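Local atomic coordinates of cellulase (Xanthomonas axonopodis pv. citri, PDB entry 4W7W), a protein that probably hydrolyses the beta-1,4 bonds of cellulose chains as a family 5 glycoside hydrolase and binds cellopentaose. Residues F55-G60 and P323-L328; G265-A270 and K277-M282. All coordinates share one frame; numbering follows the deposited sequence. Where two conformers were deposited one is given.

Interaction 1: residues F55-G60 and P323-L328; sequences FSYFAG and PQMAIL
The ring of Phe-58 meets Met-325 at its edge and Tyr-57 on one face. Met-325 CE lies close to the ring plane, 3.8 Å from Phe-58 CE1, so the methyl abuts the rim of the ring and does not sit over it. On the face, Tyr-57 CD2 stands 3.5 Å above the Phe-58 plane and over its centre, while Phe-58 CD2 lies in the plane of the Tyr-57 ring at its edge; one ring thus presents an edge to the face of the other. The second contact across the segments is Tyr-57 OH against Met-325 CG, at 4.0 Å, and the two side chains run past each other in opposite directions. Torsions account for the methyl contact. Met-325 starts with CG trans to its N, then turns at chi2 (52°) and again at chi3 (55°), folding the methyl back toward Phe-58. In a (beta/alpha)8 barrel, helix 52-60 lies between the first two strands, 24-29 and 65-70, whereas helix 325-328 follows the last strand, 293-301; the contact therefore bridges early and late parts of the chain on the outside of the barrel. Phe-58 also touches Ala-301 of that last strand, and Leu-328 reaches Trp-296 and Trp-298. The interface is small, 93 Å² in both segments together, and the closest CA atoms, those of Phe-58 and Met-325, are 9.7 Å apart, so the contact is made by side chains alone. No hydrogen bond links the segments directly, but Tyr-57 OH bonds to Asp-321 OD1 just ahead of 323-328, which helps fix the phenol end beside Met-325. Within 323-328 the Gln-324 carbonyl O accepts from both Ile-327 N and Leu-328 N, each at 3.0 Å.

Interaction 2: residues G265-A270 and K277-M282; sequences GEFATA and KALEGM
Phe-267 and Thr-269 direct their side chains at Leu-279 and Met-282, joining strand 262-268 of the (beta/alpha)8 barrel to helix 273-288, the helix of the beta-alpha-beta unit that leads on to strand 293-301. The alternation of the extended chain sorts the residues. Glu-266 does not touch the helix; it pairs with Arg-67 in a salt bridge and bonds to Tyr-226 OH, next to the ligand-pocket residue Glu-154. Phe-267, by contrast, points at the helix, and its side chain is about 9 Å from a bound beta-D-glucopyranose, near the sugar site without touching it. With chi1 at 68° the ring is held out toward the helix, where CE2 and CD2 meet Leu-279 and Met-282. Leu-279 CD1 comes up at the ring edge, near its plane, 3.7 Å from Phe-267 CE2, the two side chains crossing at roughly a right angle. Met-282 makes a Met-aromatic contact from an oblique direction: SD is 5.3 Å from the Phe-267 ring centroid and 68° off the normal. Trp-298 meets the same ring edge-to-face. Ala-268 turns its methyl away from the helix. Thr-269 then turns back to Leu-279, and the CA atoms of these two are the nearest across the segments, at 6.5 Å. No hydrogen bond crosses the interface. Thr-269 OG1 lies against the leucine's hydrocarbon, 3.5 Å from both Leu-279 CB and Leu-279 CD2.

In the fold
The centres of the two interactions are 14 Å apart, and both segments of interaction 2 fall, in sequence, between the two segments of interaction 1: helix 52-60, then strand 262-268 and helix 273-288, and finally helix 325-328. Segment 323-328 connects them directly. Gln-324 NE2 lies 2.9 Å from Thr-269 O, a probable hydrogen bond, and Ile-327 CG2 packs 3.7 Å from Leu-279 CD2. Both contacts also border strand 293-301, where Trp-298 is touched by Gln-324 and Leu-328 as well as by Thr-269 and Leu-279. Segment 323-328 thus packs against strand 293-301 and helix 273-288 as well as helix 52-60, linking late and early parts of the barrel.

Interaction 1: residues F55-G60 and P323-L328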
ATOM      1  N   PHE A  55     -14.687  -1.304   8.646  1.00  6.73           N
ATOM      2  CA  PHE A  55     -14.324   0.108   8.705  1.00  7.03           C
ATOM      3  C   PHE A  55     -14.616   0.685  10.085  1.00  6.97           C
ATOM      4  O   PHE A  55     -13.779   1.366  10.672  1.00  7.55           O
ATOM      5  CB  PHE A  55     -15.050   0.913   7.624  1.00  6.74           C
ATOM      6  CG  PHE A  55     -14.628   0.560   6.230  1.00  6.62           C
ATOM      7  CD1 PHE A  55     -15.220  -0.508   5.565  1.00  7.97           C
ATOM      8  CD2 PHE A  55     -13.626   1.261   5.587  1.00  6.88           C
ATOM      9  CE1 PHE A  55     -14.828  -0.837   4.276  1.00  9.66           C
ATOM     10  CE2 PHE A  55     -13.238   0.927   4.304  1.00  8.35           C
ATOM     11  CZ  PHE A  55     -13.828  -0.133   3.656  1.00  9.33           C
ATOM     12  N   SER A  56     -15.809   0.411  10.611  1.00  6.95           N
ATOM     13  CA  SER A  56     -16.161   0.974  11.912  1.00  7.37           C
ATOM     14  C   SER A  56     -15.312   0.383  13.046  1.00  7.47           C
ATOM     15  O   SER A  56     -14.946   1.098  13.968  1.00  8.56           O
ATOM     16  CB  SER A  56     -17.657   0.845  12.195  1.00  8.83           C
ATOM     17  OG  SER A  56     -18.098  -0.478  12.088  1.00  9.95           O
ATOM     18  N   TYR A  57     -14.990  -0.900  12.973  1.00  7.18           N
ATOM     19  CA  TYR A  57     -14.127  -1.511  13.983  1.00  7.11           C
ATOM     20  C   TYR A  57     -12.781  -0.796  14.023  1.00  7.19           C
ATOM     21  O   TYR A  57     -12.312  -0.383  15.093  1.00  7.91           O
ATOM     22  CB  TYR A  57     -13.905  -2.999  13.711  1.00  7.60           C
ATOM     23  CG  TYR A  57     -12.856  -3.572  14.640  1.00  8.02           C
ATOM     24  CD1 TYR A  57     -13.163  -3.901  15.948  1.00  8.88           C
ATOM     25  CD2 TYR A  57     -11.543  -3.720  14.218  1.00  8.03           C
ATOM     26  CE1 TYR A  57     -12.192  -4.387  16.803  1.00  9.03           C
ATOM     27  CE2 TYR A  57     -10.568  -4.201  15.066  1.00  8.14           C
ATOM     28  CZ  TYR A  57     -10.887  -4.536  16.356  1.00  8.40           C
ATOM     29  OH  TYR A  57      -9.879  -5.027  17.167  1.00  9.65           O
ATOM     30  N   PHE A  58     -12.150  -0.623  12.872  1.00  7.04           N
ATOM     31  CA  PHE A  58     -10.829   0.007  12.880  1.00  6.98           C
ATOM     32  C   PHE A  58     -10.900   1.481  13.247  1.00  7.07           C
ATOM     33  O   PHE A  58     -10.029   1.979  13.936  1.00  8.01           O
ATOM     34  CB  PHE A  58     -10.073  -0.292  11.572  1.00  7.14           C
ATOM     35  CG  PHE A  58      -9.667  -1.731  11.492  1.00  6.79           C
ATOM     36  CD1 PHE A  58      -8.689  -2.209  12.367  1.00  7.01           C
ATOM     37  CD2 PHE A  58     -10.321  -2.650  10.680  1.00  6.69           C
ATOM     38  CE1 PHE A  58      -8.362  -3.545  12.404  1.00  7.56           C
ATOM     39  CE2 PHE A  58     -10.003  -3.992  10.718  1.00  7.04           C
ATOM     40  CZ  PHE A  58      -9.031  -4.447  11.598  1.00  7.34           C
ATOM     41  N   ALA A  59     -11.953   2.177  12.822  1.00  7.35           N
ATOM     42  CA  ALA A  59     -12.149   3.554  13.259  1.00  8.44           C
ATOM     43  C   ALA A  59     -12.234   3.636  14.774  1.00  9.40           C
ATOM     44  O   ALA A  59     -11.692   4.566  15.380  1.00 11.13           O
ATOM     45  CB  ALA A  59     -13.384   4.154  12.639  1.00  8.64           C
ATOM     46  N   GLY A  60     -12.914   2.675  15.389  1.00  8.98           N
ATOM     47  CA  GLY A  60     -13.053   2.631  16.849  1.00 10.47           C
ATOM     48  C   GLY A  60     -11.752   2.402  17.583  1.00 10.95           C
ATOM     49  O   GLY A  60     -11.635   2.737  18.749  1.00 14.68           O
ATOM     50  N   PRO A 323      -3.751  -9.724  19.081  1.00  8.79           N
ATOM     51  CA  PRO A 323      -2.665  -9.278  19.964  1.00  9.04           C
ATOM     52  C   PRO A 323      -1.929  -8.029  19.522  1.00  8.35           C
ATOM     53  O   PRO A 323      -1.670  -7.132  20.323  1.00  9.38           O
ATOM     54  CB  PRO A 323      -1.746 -10.504  20.012  1.00 10.16           C
ATOM     55  CG  PRO A 323      -2.699 -11.651  19.846  1.00 10.59           C
ATOM     56  CD  PRO A 323      -3.662 -11.173  18.804  1.00  9.68           C
ATOM     57  N   GLN A 324      -1.628  -7.926  18.239  1.00  7.99           N
ATOM     58  CA  GLN A 324      -0.836  -6.791  17.777  1.00  7.74           C
ATOM     59  C   GLN A 324      -1.621  -5.489  17.823  1.00  7.92           C
ATOM     60  O   GLN A 324      -1.040  -4.413  17.884  1.00  8.01           O
ATOM     61  CB  GLN A 324      -0.301  -7.023  16.363  1.00  7.49           C
ATOM     62  CG  GLN A 324       0.653  -8.213  16.241  1.00  7.92           C
ATOM     63  CD  GLN A 324      -0.019  -9.489  15.790  1.00  8.09           C
ATOM     64  OE1 GLN A 324      -1.093  -9.831  16.293  1.00  8.70           O
ATOM     65  NE2 GLN A 324       0.608 -10.214  14.883  1.00  8.12           N
ATOM     66  N   MET A 325      -2.948  -5.588  17.807  1.00  8.26           N
ATOM     67  CA  MET A 325      -3.767  -4.405  17.847  1.00  8.67           C
ATOM     68  C   MET A 325      -3.590  -3.611  19.127  1.00  8.06           C
ATOM     69  O   MET A 325      -3.742  -2.398  19.103  1.00  9.43           O
ATOM     70  CB  MET A 325      -5.241  -4.767  17.684  1.00  9.48           C
ATOM     71  CG  MET A 325      -6.190  -3.570  17.747  1.00 11.37           C
ATOM     72  SD  MET A 325      -5.788  -2.203  16.645  0.70 10.23           S
ATOM     73  CE  MET A 325      -5.785  -3.250  15.229  1.00 10.34           C
ATOM     74  N   ALA A 326      -3.270  -4.269  20.232  1.00  8.13           N
ATOM     75  CA  ALA A 326      -3.049  -3.541  21.466  1.00  8.30           C
ATOM     76  C   ALA A 326      -1.858  -2.593  21.367  1.00  9.70           C
ATOM     77  O   ALA A 326      -1.780  -1.615  22.087  1.00 15.14           O
ATOM     78  CB  ALA A 326      -2.860  -4.506  22.611  1.00  9.24           C
ATOM     79  N   ILE A 327      -0.907  -2.909  20.502  1.00  7.41           N
ATOM     80  CA  ILE A 327       0.220  -2.025  20.251  1.00  7.66           C
ATOM     81  C   ILE A 327      -0.137  -0.983  19.193  1.00  7.92           C
ATOM     82  O   ILE A 327       0.074   0.210  19.402  1.00  8.69           O
ATOM     83  CB  ILE A 327       1.483  -2.825  19.872  1.00  8.07           C
ATOM     84  CG1 ILE A 327       1.914  -3.661  21.091  1.00  8.82           C
ATOM     85  CG2 ILE A 327       2.608  -1.879  19.474  1.00  8.25           C
ATOM     86  CD1 ILE A 327       2.907  -4.748  20.779  1.00  9.77           C
ATOM     87  N   LEU A 328      -0.702  -1.417  18.079  1.00  7.62           N
ATOM     88  CA  LEU A 328      -1.070  -0.474  17.027  1.00  7.78           C
ATOM     89  C   LEU A 328      -1.962   0.639  17.543  1.00  8.33           C
ATOM     90  O   LEU A 328      -1.787   1.805  17.197  1.00  8.95           O
ATOM     91  CB  LEU A 328      -1.757  -1.187  15.861  1.00  8.71           C
ATOM     92  CG  LEU A 328      -0.932  -2.225  15.112  1.00  8.43           C
ATOM     93  CD1 LEU A 328      -1.802  -2.941  14.096  1.00 10.67           C
ATOM     94  CD2 LEU A 328       0.270  -1.601  14.431  1.00  8.37           C
TER

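Interaction 2: residues G265-A270 and K277-M282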
ATOM      1  N   GLY A 265       3.401   1.446   3.462  1.00  4.61           N
ATOM      2  CA  GLY A 265       2.150   0.861   2.955  1.00  4.95           C
ATOM      3  C   GLY A 265       1.855  -0.545   3.430  1.00  4.73           C
ATOM      4  O   GLY A 265       0.692  -0.965   3.458  1.00  5.12           O
ATOM      5  N   GLU A 266       2.917  -1.282   3.787  1.00  4.99           N
ATOM      6  CA  GLU A 266       2.780  -2.570   4.435  1.00  5.24           C
ATOM      7  C   GLU A 266       3.928  -2.754   5.401  1.00  4.94           C
ATOM      8  O   GLU A 266       5.075  -2.413   5.103  1.00  5.73           O
ATOM      9  CB  GLU A 266       2.837  -3.756   3.473  1.00  5.59           C
ATOM     10  CG  GLU A 266       1.730  -3.797   2.455  1.00  5.85           C
ATOM     11  CD  GLU A 266       1.758  -5.040   1.589  1.00  6.28           C
ATOM     12  OE1 GLU A 266       2.469  -6.033   1.926  1.00  8.10           O
ATOM     13  OE2 GLU A 266       1.061  -5.015   0.550  1.00  6.53           O
ATOM     14  N   PHE A 267       3.613  -3.375   6.527  1.00  5.31           N
ATOM     15  CA  PHE A 267       4.578  -3.856   7.507  1.00  5.49           C
ATOM     16  C   PHE A 267       3.777  -4.780   8.401  1.00  5.82           C
ATOM     17  O   PHE A 267       2.558  -4.692   8.465  1.00  6.27           O
ATOM     18  CB  PHE A 267       5.241  -2.725   8.320  1.00  6.02           C
ATOM     19  CG  PHE A 267       4.310  -1.992   9.287  1.00  5.93           C
ATOM     20  CD1 PHE A 267       3.248  -1.231   8.829  1.00  6.06           C
ATOM     21  CD2 PHE A 267       4.520  -2.063  10.647  1.00  6.74           C
ATOM     22  CE1 PHE A 267       2.422  -0.557   9.712  1.00  6.99           C
ATOM     23  CE2 PHE A 267       3.713  -1.383  11.526  1.00  8.05           C
ATOM     24  CZ  PHE A 267       2.655  -0.629  11.068  1.00  6.91           C
ATOM     25  N   ALA A 268       4.466  -5.673   9.096  1.00  6.32           N
ATOM     26  CA  ALA A 268       3.823  -6.596  10.021  1.00  6.39           C
ATOM     27  C   ALA A 268       4.876  -7.197  10.903  1.00  6.72           C
ATOM     28  O   ALA A 268       6.050  -7.291  10.523  1.00  7.73           O
ATOM     29  CB  ALA A 268       3.106  -7.713   9.286  1.00  7.38           C
ATOM     30  N   THR A 269       4.426  -7.649  12.064  1.00  6.82           N
ATOM     31  CA  THR A 269       5.217  -8.388  13.041  1.00  7.18           C
ATOM     32  C   THR A 269       4.326  -9.467  13.628  1.00  7.77           C
ATOM     33  O   THR A 269       3.109  -9.291  13.727  1.00  8.52           O
ATOM     34  CB  THR A 269       5.749  -7.445  14.140  1.00  7.93           C
ATOM     35  OG1 THR A 269       4.669  -6.732  14.746  1.00  8.16           O
ATOM     36  CG2 THR A 269       6.738  -6.449  13.577  1.00  8.63           C
ATOM     37  N   ALA A 270       4.934 -10.578  14.022  1.00  8.69           N
ATOM     38  CA  ALA A 270       4.191 -11.680  14.607  1.00  8.71           C
ATOM     39  C   ALA A 270       4.020 -11.505  16.101  1.00  8.48           C
ATOM     40  O   ALA A 270       4.619 -10.623  16.720  1.00  9.53           O
ATOM     41  CB  ALA A 270       4.891 -12.985  14.303  1.00 10.47           C
ATOM     42  N   LYS A 277       8.590  -5.956  20.643  0.60  7.85           N
ATOM     43  CA  LYS A 277       9.593  -4.906  20.874  0.60  8.71           C
ATOM     44  C   LYS A 277       9.978  -4.218  19.571  0.60  8.73           C
ATOM     45  O   LYS A 277      10.084  -2.993  19.506  0.60  9.09           O
ATOM     46  CB  LYS A 277      10.856  -5.463  21.532  0.60  9.22           C
ATOM     47  CG  LYS A 277      10.709  -5.761  22.997  0.60  8.89           C
ATOM     48  CD  LYS A 277      12.040  -6.223  23.559  0.60 12.38           C
ATOM     49  CE  LYS A 277      12.976  -5.040  23.781  0.60 17.52           C
ATOM     50  NZ  LYS A 277      14.158  -5.407  24.605  0.60 25.20           N
ATOM     51  N   ALA A 278      10.165  -5.010  18.525  1.00  8.31           N
ATOM     52  CA  ALA A 278      10.510  -4.436  17.226  1.00  7.98           C
ATOM     53  C   ALA A 278       9.399  -3.557  16.695  1.00  7.85           C
ATOM     54  O   ALA A 278       9.655  -2.520  16.083  1.00  8.66           O
ATOM     55  CB  ALA A 278      10.842  -5.532  16.244  1.00  8.50           C
ATOM     56  N   LEU A 279       8.163  -3.978  16.920  1.00  7.43           N
ATOM     57  CA  LEU A 279       7.005  -3.217  16.481  1.00  7.56           C
ATOM     58  C   LEU A 279       6.937  -1.881  17.205  1.00  7.28           C
ATOM     59  O   LEU A 279       6.809  -0.822  16.574  1.00  8.02           O
ATOM     60  CB  LEU A 279       5.725  -4.033  16.691  1.00  7.13           C
ATOM     61  CG  LEU A 279       4.438  -3.308  16.327  1.00  7.10           C
ATOM     62  CD1 LEU A 279       4.443  -2.879  14.867  1.00  6.84           C
ATOM     63  CD2 LEU A 279       3.231  -4.168  16.623  1.00  7.77           C
ATOM     64  N   GLU A 280       7.047  -1.925  18.532  1.00  7.82           N
ATOM     65  CA  GLU A 280       7.067  -0.699  19.314  1.00  8.46           C
ATOM     66  C   GLU A 280       8.175   0.226  18.801  1.00  8.36           C
ATOM     67  O   GLU A 280       7.989   1.442  18.647  1.00  8.62           O
ATOM     68  CB  GLU A 280       7.297  -1.016  20.799  1.00  9.29           C
ATOM     69  CG  GLU A 280       6.155  -1.753  21.484  1.00 10.97           C
ATOM     70  CD  GLU A 280       5.137  -0.861  22.182  1.00 11.13           C
ATOM     71  OE1 GLU A 280       5.098   0.369  21.944  1.00 15.52           O
ATOM     72  OE2 GLU A 280       4.313  -1.421  22.923  1.00 12.83           O
ATOM     73  N   GLY A 281       9.340  -0.356  18.530  1.00  8.20           N
ATOM     74  CA  GLY A 281      10.472   0.454  18.097  1.00  8.70           C
ATOM     75  C   GLY A 281      10.249   1.123  16.758  1.00  8.80           C
ATOM     76  O   GLY A 281      10.613   2.287  16.558  1.00  9.49           O
ATOM     77  N   MET A 282       9.649   0.408  15.810  1.00  8.96           N
ATOM     78  CA  MET A 282       9.441   0.986  14.493  1.00  9.57           C
ATOM     79  C   MET A 282       8.313   2.013  14.502  1.00  8.46           C
ATOM     80  O   MET A 282       8.423   3.045  13.831  1.00  8.68           O
ATOM     81  CB  MET A 282       9.335  -0.111  13.441  1.00 12.39           C
ATOM     82  CG  MET A 282       8.059  -0.859  13.341  1.00 12.91           C
ATOM     83  SD  MET A 282       8.294  -2.286  12.235  0.70 11.11           S
ATOM     84  CE  MET A 282       8.705  -1.502  10.691  1.00 14.97           C
TER